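Local coordinates for 3-oxoacyl-[acyl-carrier-protein] reductase (Sinorhizobium meliloti, PDB 3U9L) that probably reduces 3-oxoacyl-[acyl-carrier-protein] substrates with NADPH, as a member of the short-chain dehydrogenase/reductase family, at residues V99-Q110 with G204-Y215; E184-F193 with S256-P267. All blocks are in the same frame, centred on the assembly; numbering follows the deposited sequence.

Contact 1 of 2, residues V99-Q110 with G204-Y215; sequences VFGPAEAFTPEQ and GVPDDHARQAEY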
loop_
_atom_site.group_PDB
_atom_site.type_symbol
_atom_site.label_atom_id
_atom_site.label_comp_id
_atom_site.label_asym_id
_atom_site.label_seq_id
_atom_site.Cartn_x
_atom_site.Cartn_y
_atom_site.Cartn_z
ATOM N N VAL A 99 -9.781 -10.621 -2.561
ATOM C CA VAL A 99 -10.088 -11.105 -3.920
ATOM C C VAL A 99 -8.983 -12.034 -4.369
ATOM O O VAL A 99 -7.886 -12.010 -3.796
ATOM C CB VAL A 99 -10.193 -9.965 -4.943
ATOM C CG1 VAL A 99 -11.293 -8.953 -4.560
ATOM C CG2 VAL A 99 -8.878 -9.261 -5.063
ATOM N N PHE A 100 -9.251 -12.808 -5.414
ATOM C CA PHE A 100 -8.282 -13.769 -5.910
ATOM C C PHE A 100 -8.295 -13.834 -7.427
ATOM O O PHE A 100 -9.360 -13.950 -8.035
ATOM C CB PHE A 100 -8.612 -15.185 -5.393
ATOM C CG PHE A 100 -7.530 -16.202 -5.681
ATOM C CD1 PHE A 100 -6.440 -16.329 -4.822
ATOM C CD2 PHE A 100 -7.619 -17.071 -6.772
ATOM C CE1 PHE A 100 -5.437 -17.276 -5.040
ATOM C CE2 PHE A 100 -6.610 -18.027 -7.006
ATOM C CZ PHE A 100 -5.536 -18.140 -6.131
ATOM N N GLY A 101 -7.108 -13.802 -8.030
ATOM C CA GLY A 101 -7.017 -13.830 -9.483
ATOM C C GLY A 101 -5.751 -13.130 -9.953
ATOM O O GLY A 101 -5.092 -12.399 -9.164
ATOM N N PRO A 102 -5.437 -13.305 -11.248
ATOM C CA PRO A 102 -4.278 -12.696 -11.878
ATOM C C PRO A 102 -4.477 -11.197 -11.832
ATOM O O PRO A 102 -5.563 -10.691 -12.178
ATOM C CB PRO A 102 -4.369 -13.126 -13.357
ATOM C CG PRO A 102 -5.548 -14.087 -13.462
ATOM C CD PRO A 102 -6.242 -14.167 -12.165
ATOM N N ALA A 103 -3.432 -10.475 -11.462
ATOM C CA ALA A 103 -3.579 -9.026 -11.215
ATOM C C ALA A 103 -4.003 -8.304 -12.480
ATOM O O ALA A 103 -4.775 -7.344 -12.430
ATOM C CB ALA A 103 -2.241 -8.459 -10.741
ATOM N N GLU A 104 -3.449 -8.719 -13.610
ATOM C CA GLU A 104 -3.752 -8.094 -14.906
ATOM C C GLU A 104 -5.220 -8.142 -15.253
ATOM O O GLU A 104 -5.687 -7.285 -15.987
ATOM C CB GLU A 104 -2.961 -8.762 -16.032
ATOM C CG GLU A 104 -2.822 -7.865 -17.323
ATOM C CD GLU A 104 -2.232 -8.621 -18.533
ATOM O OE1 GLU A 104 -1.334 -9.478 -18.321
ATOM O OE2 GLU A 104 -2.618 -8.315 -19.698
ATOM N N ALA A 105 -5.960 -9.134 -14.720
ATOM C CA ALA A 105 -7.372 -9.351 -15.071
ATOM C C ALA A 105 -8.326 -8.526 -14.220
ATOM O O ALA A 105 -9.534 -8.432 -14.506
ATOM C CB ALA A 105 -7.747 -10.889 -14.998
ATOM N N PHE A 106 -7.810 -7.964 -13.138
ATOM C CA PHE A 106 -8.556 -6.998 -12.319
ATOM C C PHE A 106 -8.508 -5.635 -12.969
ATOM O O PHE A 106 -7.439 -5.181 -13.374
ATOM C CB PHE A 106 -7.967 -6.909 -10.892
ATOM C CG PHE A 106 -8.311 -8.080 -10.018
ATOM C CD1 PHE A 106 -9.567 -8.178 -9.425
ATOM C CD2 PHE A 106 -7.393 -9.084 -9.806
ATOM C CE1 PHE A 106 -9.902 -9.303 -8.619
ATOM C CE2 PHE A 106 -7.691 -10.165 -9.008
ATOM C CZ PHE A 106 -8.951 -10.287 -8.408
ATOM N N THR A 107 -9.653 -4.959 -13.059
ATOM C CA THR A 107 -9.657 -3.657 -13.685
ATOM C C THR A 107 -9.149 -2.548 -12.723
ATOM O O THR A 107 -9.117 -2.757 -11.502
ATOM C CB THR A 107 -11.053 -3.314 -14.156
ATOM O OG1 THR A 107 -11.898 -3.184 -13.027
ATOM C CG2 THR A 107 -11.601 -4.438 -15.038
ATOM N N PRO A 108 -8.769 -1.403 -13.279
ATOM C CA PRO A 108 -8.300 -0.273 -12.471
ATOM C C PRO A 108 -9.330 0.110 -11.414
ATOM O O PRO A 108 -8.964 0.457 -10.291
ATOM C CB PRO A 108 -8.157 0.851 -13.498
ATOM C CG PRO A 108 -7.878 0.148 -14.778
ATOM C CD PRO A 108 -8.663 -1.132 -14.724
ATOM N N GLU A 109 -10.606 0.044 -11.779
ATOM C CA GLU A 109 -11.685 0.356 -10.851
ATOM C C GLU A 109 -11.737 -0.673 -9.728
ATOM O O GLU A 109 -12.003 -0.336 -8.574
ATOM C CB GLU A 109 -13.027 0.405 -11.583
ATOM C CG GLU A 109 -13.111 1.482 -12.653
ATOM C CD GLU A 109 -12.469 1.056 -13.959
ATOM O OE1 GLU A 109 -12.070 -0.121 -14.071
ATOM O OE2 GLU A 109 -12.365 1.900 -14.874
ATOM N N GLN A 110 -11.478 -1.930 -10.075
ATOM C CA GLN A 110 -11.467 -3.008 -9.094
ATOM C C GLN A 110 -10.460 -2.713 -7.989
ATOM O O GLN A 110 -10.772 -2.827 -6.804
ATOM C CB GLN A 110 -11.138 -4.342 -9.766
ATOM C CG GLN A 110 -12.306 -4.967 -10.510
ATOM C CD GLN A 110 -12.174 -6.472 -10.644
ATOM O OE1 GLN A 110 -11.484 -6.969 -11.533
ATOM N NE2 GLN A 110 -12.837 -7.205 -9.757
ATOM N N GLY A 204 -13.943 -11.782 -3.893
ATOM C CA GLY A 204 -14.241 -11.553 -5.296
ATOM C C GLY A 204 -13.213 -12.074 -6.276
ATOM O O GLY A 204 -12.244 -12.706 -5.886
ATOM N N VAL A 205 -13.440 -11.767 -7.553
ATOM C CA VAL A 205 -12.629 -12.255 -8.644
ATOM C C VAL A 205 -12.535 -11.182 -9.731
ATOM O O VAL A 205 -13.235 -10.201 -9.683
ATOM C CB VAL A 205 -13.230 -13.554 -9.276
ATOM C CG1 VAL A 205 -13.120 -14.729 -8.307
ATOM C CG2 VAL A 205 -14.675 -13.319 -9.704
ATOM N N PRO A 206 -11.666 -11.378 -10.703
ATOM C CA PRO A 206 -11.520 -10.366 -11.757
ATOM C C PRO A 206 -12.788 -10.137 -12.574
ATOM O O PRO A 206 -13.500 -11.099 -12.869
ATOM C CB PRO A 206 -10.403 -10.932 -12.622
ATOM C CG PRO A 206 -9.578 -11.808 -11.635
ATOM C CD PRO A 206 -10.551 -12.349 -10.674
ATOM N N ASP A 207 -13.083 -8.873 -12.887
ATOM C CA ASP A 207 -14.173 -8.535 -13.808
ATOM C C ASP A 207 -13.824 -8.834 -15.268
ATOM O O ASP A 207 -14.732 -8.916 -16.077
ATOM C CB ASP A 207 -14.511 -7.038 -13.751
ATOM C CG ASP A 207 -15.325 -6.656 -12.540
ATOM O OD1 ASP A 207 -15.936 -7.550 -11.919
ATOM O OD2 ASP A 207 -15.356 -5.439 -12.200
ATOM N N ASP A 208 -12.534 -8.923 -15.610
ATOM C CA ASP A 208 -12.102 -9.117 -16.987
ATOM C C ASP A 208 -11.943 -10.623 -17.266
ATOM O O ASP A 208 -10.846 -11.173 -17.228
ATOM C CB ASP A 208 -10.789 -8.370 -17.295
ATOM C CG ASP A 208 -10.434 -8.351 -18.806
ATOM O OD1 ASP A 208 -11.023 -9.156 -19.581
ATOM O OD2 ASP A 208 -9.546 -7.558 -19.216
ATOM N N HIS A 209 -13.058 -11.283 -17.568
ATOM C CA HIS A 209 -13.085 -12.730 -17.684
ATOM C C HIS A 209 -12.219 -13.221 -18.813
ATOM O O HIS A 209 -11.520 -14.224 -18.683
ATOM C CB HIS A 209 -14.536 -13.215 -17.894
ATOM C CG HIS A 209 -15.447 -12.876 -16.760
ATOM N ND1 HIS A 209 -15.047 -12.941 -15.434
ATOM C CD2 HIS A 209 -16.729 -12.435 -16.740
ATOM C CE1 HIS A 209 -16.040 -12.563 -14.650
ATOM N NE2 HIS A 209 -17.078 -12.255 -15.417
ATOM N N ALA A 210 -12.278 -12.523 -19.933
ATOM C CA ALA A 210 -11.480 -12.880 -21.095
ATOM C C ALA A 210 -9.977 -12.845 -20.803
ATOM O O ALA A 210 -9.251 -13.745 -21.223
ATOM C CB ALA A 210 -11.798 -11.932 -22.246
ATOM N N ARG A 211 -9.508 -11.778 -20.126
ATOM C CA ARG A 211 -8.099 -11.709 -19.724
ATOM C C ARG A 211 -7.729 -12.852 -18.769
ATOM O O ARG A 211 -6.689 -13.459 -18.906
ATOM C CB ARG A 211 -7.755 -10.358 -19.077
ATOM C CG ARG A 211 -6.270 -10.181 -18.755
ATOM C CD ARG A 211 -5.572 -9.512 -19.905
ATOM N NE ARG A 211 -6.324 -8.318 -20.334
ATOM C CZ ARG A 211 -5.840 -7.085 -20.494
ATOM N NH1 ARG A 211 -4.564 -6.780 -20.270
ATOM N NH2 ARG A 211 -6.677 -6.142 -20.900
ATOM N N GLN A 212 -8.597 -13.135 -17.804
ATOM C CA GLN A 212 -8.370 -14.246 -16.907
ATOM C C GLN A 212 -8.319 -15.565 -17.699
ATOM O O GLN A 212 -7.423 -16.413 -17.476
ATOM C CB GLN A 212 -9.492 -14.296 -15.875
ATOM C CG GLN A 212 -9.384 -15.475 -14.929
ATOM C CD GLN A 212 -10.185 -15.265 -13.649
ATOM O OE1 GLN A 212 -11.287 -14.736 -13.672
ATOM N NE2 GLN A 212 -9.597 -15.643 -12.518
ATOM N N ALA A 213 -9.230 -15.714 -18.672
ATOM C CA ALA A 213 -9.205 -16.945 -19.490
ATOM C C ALA A 213 -7.891 -17.079 -20.262
ATOM O O ALA A 213 -7.380 -18.195 -20.402
ATOM C CB ALA A 213 -10.426 -17.060 -20.401
ATOM N N GLU A 214 -7.303 -15.971 -20.722
ATOM C CA GLU A 214 -5.960 -16.038 -21.314
ATOM C C GLU A 214 -4.941 -16.570 -20.358
ATOM O O GLU A 214 -4.022 -17.284 -20.771
ATOM C CB GLU A 214 -5.423 -14.667 -21.768
ATOM C CG GLU A 214 -5.896 -14.212 -23.089
ATOM C CD GLU A 214 -5.560 -12.723 -23.336
ATOM O OE1 GLU A 214 -4.365 -12.320 -23.223
ATOM O OE2 GLU A 214 -6.508 -11.975 -23.701
ATOM N N TYR A 215 -5.028 -16.175 -19.088
ATOM C CA TYR A 215 -4.061 -16.659 -18.095
ATOM C C TYR A 215 -4.220 -18.184 -17.893
ATOM O O TYR A 215 -3.240 -18.918 -17.786
ATOM C CB TYR A 215 -4.201 -15.881 -16.760
ATOM C CG TYR A 215 -3.300 -14.651 -16.689
ATOM C CD1 TYR A 215 -3.567 -13.544 -17.457
ATOM C CD2 TYR A 215 -2.151 -14.654 -15.902
ATOM C CE1 TYR A 215 -2.707 -12.399 -17.435
ATOM C CE2 TYR A 215 -1.282 -13.560 -15.858
ATOM C CZ TYR A 215 -1.564 -12.433 -16.621
ATOM O OH TYR A 215 -0.735 -11.340 -16.546
HETATM O O HOH W 1 -10.009 -16.132 -9.475
HETATM O O HOH W 2 -1.302 -10.686 -13.718
HETATM O O HOH W 3 -14.646 -3.460 -13.395
#
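Gln-110, on the first turn of helix 108-136, reaches across to the backbone of Val-205 and Asp-207 in the loop ahead of helix 209-217, in this short-chain dehydrogenase/reductase fold. From CB, the torsion that sets CG anti to the carbonyl carbon (chi1 -78°) and the extended chain beyond carry the amide over to Asp-207. Gln-110 CG lies 3.5 Å from Asp-207 OD2; next, the amide stacks on the Asp-207 carboxylate, the planes only 9° apart. Gln-110 OE1 accepts Thr-107 N in the carbonyl plane and Asp-207 N, at 2.8 Å, from above it; Gln-110 N donates back to Thr-107 OG1, completing a capping box. Gln-110 NE2 donates to Val-205 O at 3.0 Å. Shortening Gln-110 to an alanine would probably leave Val-205 O, Asp-207 N and Thr-107 N without these mates, undoing the side-chain half of the capping box. Nearby, Pro-206 CG sits over one face of the Phe-106 ring, 3.7 Å from its centroid, a CH-pi contact. Arg-134 of the second subunit pairs with Glu-104 OE1, placing this contact at the dimer interface. Tyr-215 OH donates to Glu-104 OE1 at 2.6 Å, while Arg-211 NH1 makes a salt bridge to Glu-104 OE2 through its anti lone pair.

Contact 2 of 2, residues E184-F193 with S256-P267; sequences ETSIIVPGAF and SGKRPFRVHVDP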
loop_
_atom_site.group_PDB
_atom_site.type_symbol
_atom_site.label_atom_id
_atom_site.label_comp_id
_atom_site.label_asym_id
_atom_site.label_seq_id
_atom_site.Cartn_x
_atom_site.Cartn_y
_atom_site.Cartn_z
ATOM N N GLU A 184 -2.596 6.289 21.607
ATOM C CA GLU A 184 -1.754 5.120 21.484
ATOM C C GLU A 184 -2.172 4.319 20.246
ATOM O O GLU A 184 -3.318 4.413 19.807
ATOM C CB GLU A 184 -1.924 4.255 22.726
ATOM C CG GLU A 184 -0.689 3.412 23.057
ATOM C CD GLU A 184 -0.696 2.870 24.511
ATOM O OE1 GLU A 184 -1.599 3.338 25.287
ATOM O OE2 GLU A 184 0.211 2.008 24.843
ATOM N N THR A 185 -1.262 3.503 19.728
ATOM C CA THR A 185 -1.534 2.658 18.572
ATOM C C THR A 185 -1.021 1.253 18.820
ATOM O O THR A 185 0.098 1.059 19.345
ATOM C CB THR A 185 -0.795 3.154 17.333
ATOM O OG1 THR A 185 -1.318 4.430 16.941
ATOM C CG2 THR A 185 -0.999 2.178 16.154
ATOM N N SER A 186 -1.808 0.269 18.410
ATOM C CA SER A 186 -1.339 -1.089 18.408
ATOM C C SER A 186 -1.847 -1.759 17.111
ATOM O O SER A 186 -3.016 -1.561 16.706
ATOM C CB SER A 186 -1.795 -1.790 19.715
ATOM O OG SER A 186 -1.382 -3.147 19.662
ATOM N N ILE A 187 -0.969 -2.503 16.422
ATOM C CA ILE A 187 -1.309 -3.072 15.155
ATOM C C ILE A 187 -1.268 -4.606 15.288
ATOM O O ILE A 187 -0.280 -5.193 15.714
ATOM C CB ILE A 187 -0.331 -2.669 14.036
ATOM C CG1 ILE A 187 -0.286 -1.120 13.882
ATOM C CG2 ILE A 187 -0.765 -3.368 12.728
ATOM C CD1 ILE A 187 0.724 -0.485 12.888
ATOM N N ILE A 188 -2.365 -5.235 14.943
ATOM C CA ILE A 188 -2.462 -6.678 14.996
ATOM C C ILE A 188 -2.128 -7.193 13.600
ATOM O O ILE A 188 -2.667 -6.725 12.586
ATOM C CB ILE A 188 -3.893 -7.128 15.400
ATOM C CG1 ILE A 188 -4.427 -6.340 16.645
ATOM C CG2 ILE A 188 -3.953 -8.627 15.554
ATOM C CD1 ILE A 188 -3.525 -6.347 17.913
ATOM N N VAL A 189 -1.225 -8.153 13.582
ATOM C CA VAL A 189 -0.740 -8.753 12.367
ATOM C C VAL A 189 -1.124 -10.267 12.266
ATOM O O VAL A 189 -0.371 -11.149 12.637
ATOM C CB VAL A 189 0.771 -8.474 12.176
ATOM C CG1 VAL A 189 1.224 -8.945 10.829
ATOM C CG2 VAL A 189 1.030 -6.959 12.308
ATOM N N PRO A 190 -2.332 -10.543 11.768
ATOM C CA PRO A 190 -2.837 -11.929 11.626
ATOM C C PRO A 190 -2.271 -12.605 10.416
ATOM O O PRO A 190 -2.174 -11.978 9.358
ATOM C CB PRO A 190 -4.358 -11.767 11.418
ATOM C CG PRO A 190 -4.638 -10.318 11.461
ATOM C CD PRO A 190 -3.334 -9.542 11.365
ATOM N N GLY A 191 -1.886 -13.870 10.583
ATOM C CA GLY A 191 -1.429 -14.680 9.461
ATOM C C GLY A 191 -2.637 -15.345 8.825
ATOM O O GLY A 191 -3.783 -14.886 8.981
ATOM N N ALA A 192 -2.366 -16.440 8.131
ATOM C CA ALA A 192 -3.378 -17.216 7.416
ATOM C C ALA A 192 -4.106 -18.130 8.349
ATOM O O ALA A 192 -3.479 -18.892 9.103
ATOM C CB ALA A 192 -2.715 -18.064 6.329
ATOM N N PHE A 193 -5.430 -18.090 8.293
ATOM C CA PHE A 193 -6.201 -19.047 9.086
ATOM C C PHE A 193 -7.067 -19.966 8.182
ATOM O O PHE A 193 -7.326 -21.110 8.548
ATOM C CB PHE A 193 -7.056 -18.330 10.121
ATOM C CG PHE A 193 -6.275 -17.784 11.279
ATOM C CD1 PHE A 193 -6.170 -18.514 12.449
ATOM C CD2 PHE A 193 -5.630 -16.548 11.195
ATOM C CE1 PHE A 193 -5.463 -18.042 13.523
ATOM C CE2 PHE A 193 -4.888 -16.056 12.279
ATOM C CZ PHE A 193 -4.807 -16.793 13.439
ATOM N N SER A 256 -1.981 1.587 30.142
ATOM C CA SER A 256 -1.785 2.609 29.144
ATOM C C SER A 256 -0.308 2.973 29.074
ATOM O O SER A 256 0.374 3.059 30.103
ATOM C CB SER A 256 -2.586 3.854 29.465
ATOM O OG SER A 256 -2.384 4.771 28.409
ATOM N N GLY A 257 0.206 3.174 27.866
ATOM C CA GLY A 257 1.630 3.423 27.748
ATOM C C GLY A 257 2.507 2.183 27.668
ATOM O O GLY A 257 3.675 2.283 27.276
ATOM N N LYS A 258 1.991 1.024 28.048
ATOM C CA LYS A 258 2.765 -0.215 27.894
ATOM C C LYS A 258 2.226 -1.184 26.824
ATOM O O LYS A 258 2.602 -2.356 26.799
ATOM C CB LYS A 258 2.871 -0.970 29.224
ATOM C CG LYS A 258 3.535 -0.159 30.384
ATOM C CD LYS A 258 3.925 -1.135 31.549
ATOM C CE LYS A 258 2.791 -1.389 32.578
ATOM N NZ LYS A 258 2.440 -0.167 33.438
ATOM N N ARG A 259 1.341 -0.718 25.961
ATOM C CA ARG A 259 0.870 -1.575 24.865
ATOM C C ARG A 259 1.910 -1.851 23.758
ATOM O O ARG A 259 2.623 -0.944 23.322
ATOM C CB ARG A 259 -0.420 -0.991 24.302
ATOM C CG ARG A 259 -1.478 -0.944 25.376
ATOM C CD ARG A 259 -2.764 -0.439 24.855
ATOM N NE ARG A 259 -3.855 -0.630 25.815
ATOM C CZ ARG A 259 -4.453 0.357 26.491
ATOM N NH1 ARG A 259 -4.097 1.621 26.285
ATOM N NH2 ARG A 259 -5.462 0.080 27.316
ATOM N N PRO A 260 1.974 -3.107 23.274
ATOM C CA PRO A 260 2.928 -3.408 22.203
ATOM C C PRO A 260 2.510 -2.630 20.971
ATOM O O PRO A 260 1.305 -2.468 20.785
ATOM C CB PRO A 260 2.720 -4.904 21.921
ATOM C CG PRO A 260 1.427 -5.333 22.726
ATOM C CD PRO A 260 0.939 -4.143 23.498
ATOM N N PHE A 261 3.463 -2.238 20.131
ATOM C CA PHE A 261 3.163 -1.624 18.839
ATOM C C PHE A 261 2.556 -2.598 17.765
ATOM O O PHE A 261 1.632 -2.224 17.098
ATOM C CB PHE A 261 4.420 -0.939 18.276
ATOM C CG PHE A 261 4.169 -0.142 17.026
ATOM C CD1 PHE A 261 3.404 1.005 17.070
ATOM C CD2 PHE A 261 4.705 -0.539 15.806
ATOM C CE1 PHE A 261 3.164 1.751 15.927
ATOM C CE2 PHE A 261 4.481 0.212 14.644
ATOM C CZ PHE A 261 3.702 1.359 14.708
ATOM N N ARG A 262 3.069 -3.811 17.700
ATOM C CA ARG A 262 2.523 -4.851 16.846
ATOM C C ARG A 262 2.366 -6.155 17.590
ATOM O O ARG A 262 3.178 -6.461 18.410
ATOM C CB ARG A 262 3.374 -5.116 15.625
ATOM C CG ARG A 262 3.466 -4.049 14.660
ATOM C CD ARG A 262 4.259 -4.470 13.504
ATOM N NE ARG A 262 4.365 -3.397 12.561
ATOM C CZ ARG A 262 3.466 -3.094 11.662
ATOM N NH1 ARG A 262 3.680 -2.071 10.893
ATOM N NH2 ARG A 262 2.557 -3.941 11.331
ATOM N N VAL A 263 1.340 -6.926 17.262
ATOM C CA VAL A 263 1.164 -8.247 17.892
ATOM C C VAL A 263 0.979 -9.172 16.695
ATOM O O VAL A 263 0.152 -8.902 15.824
ATOM C CB VAL A 263 -0.052 -8.316 18.893
ATOM C CG1 VAL A 263 -0.275 -9.727 19.401
ATOM C CG2 VAL A 263 0.166 -7.395 20.091
ATOM N N HIS A 264 1.811 -10.205 16.621
ATOM C CA HIS A 264 1.818 -11.176 15.526
ATOM C C HIS A 264 1.014 -12.405 15.955
ATOM O O HIS A 264 1.281 -12.987 17.006
ATOM C CB HIS A 264 3.266 -11.500 15.104
ATOM C CG HIS A 264 4.005 -10.287 14.613
ATOM N ND1 HIS A 264 3.851 -9.788 13.335
ATOM C CD2 HIS A 264 4.844 -9.425 15.245
ATOM C CE1 HIS A 264 4.564 -8.676 13.208
ATOM N NE2 HIS A 264 5.166 -8.423 14.348
ATOM N N VAL A 265 0.014 -12.776 15.166
ATOM C CA VAL A 265 -0.759 -13.991 15.423
ATOM C C VAL A 265 -0.819 -14.817 14.149
ATOM O O VAL A 265 -1.736 -14.669 13.353
ATOM C CB VAL A 265 -2.171 -13.644 15.865
ATOM C CG1 VAL A 265 -2.969 -14.923 16.257
ATOM C CG2 VAL A 265 -2.158 -12.631 17.061
ATOM N N ASP A 266 0.193 -15.641 13.925
ATOM C CA ASP A 266 0.405 -16.243 12.600
ATOM C C ASP A 266 0.863 -17.712 12.754
ATOM O O ASP A 266 2.046 -18.007 12.736
ATOM C CB ASP A 266 1.418 -15.433 11.755
ATOM C CG ASP A 266 1.819 -16.161 10.439
ATOM O OD1 ASP A 266 1.054 -17.063 9.950
ATOM O OD2 ASP A 266 2.893 -15.843 9.890
ATOM N N PRO A 267 -0.087 -18.618 12.960
ATOM C CA PRO A 267 0.236 -20.059 13.061
ATOM C C PRO A 267 1.010 -20.651 11.862
ATOM O O PRO A 267 1.803 -21.589 12.042
ATOM C CB PRO A 267 -1.137 -20.739 13.106
ATOM C CG PRO A 267 -2.144 -19.656 13.420
ATOM C CD PRO A 267 -1.532 -18.331 12.999
HETATM O O HOH W 4 1.948 0.715 21.090
HETATM O O HOH W 5 2.389 -11.865 11.815
HETATM O O HOH W 6 0.309 -16.767 7.280
HETATM O O HOH W 7 -0.980 -18.426 9.933
#
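At the margin of the parallel Rossmann-type sheet, the Arg-262 guanidinium carries Ile-187 CD1 over one face, 3.8 Å above its plane, and Val-189 CG2 at its edge, 3.5 Å from Arg-262 NH2. Salt bridges to Asp-168 and Asp-280 and a cation-pi contact with Phe-276 hold the same group from outside. The Phe-193 ring has Val-265 CG1 at its edge; the His-264 ring has a water at its edge, in plane, which donates to Val-189 O. Strands 184-190 and 262-265 run 16° apart, with Ile-187, Ile-188, Val-189 and Pro-190 bridged to Arg-262, Val-263, His-264 and Val-265. Five backbone bonds alternate in direction from Ile-187 N to Gly-191 N; Val-189 N to Val-263 O is 2.7 Å long. On the face opposite Arg-262, Ile-188 CD1 packs at 4.1 Å against Val-263 CB, under helix 242-252. Before the bridged residues, Ser-186 OG donates to Pro-260 O. Two residues earlier, the Glu-184 carboxylate binds the 256-259 loop: OE2 accepts Arg-259 N, and OE1 forms a salt bridge with Arg-259 NH1, while Arg-259 NE and NH2 donate to Val-251 O and Val-252 O. From the other face of the carboxylate, Gly-257 N meets Glu-184 OE1 at 3.2 Å, nearly straight at 174°.

Followed from the N terminus, the chain enters contact 1 at 99-110, just after strand 90-93, and continues through helix 108-136, strand 139-144 and helix 158-179 to strand 183-190, where contact 2 begins. Only then does 204-215 return to close contact 1, with 93 residues between its segments; 256-267 closes contact 2, with 62 residues between its segments, none of them in a strand. The segments therefore alternate and the two loops cross. Contact 1 ties the start of helix 108-136 to helix 209-217, whereas contact 2 adds strand 262-265, the outermost within this chain, to the sheet. Their centres lie 32 Å apart on opposite sides of the chain's centre, with nearest atoms about 12 Å apart.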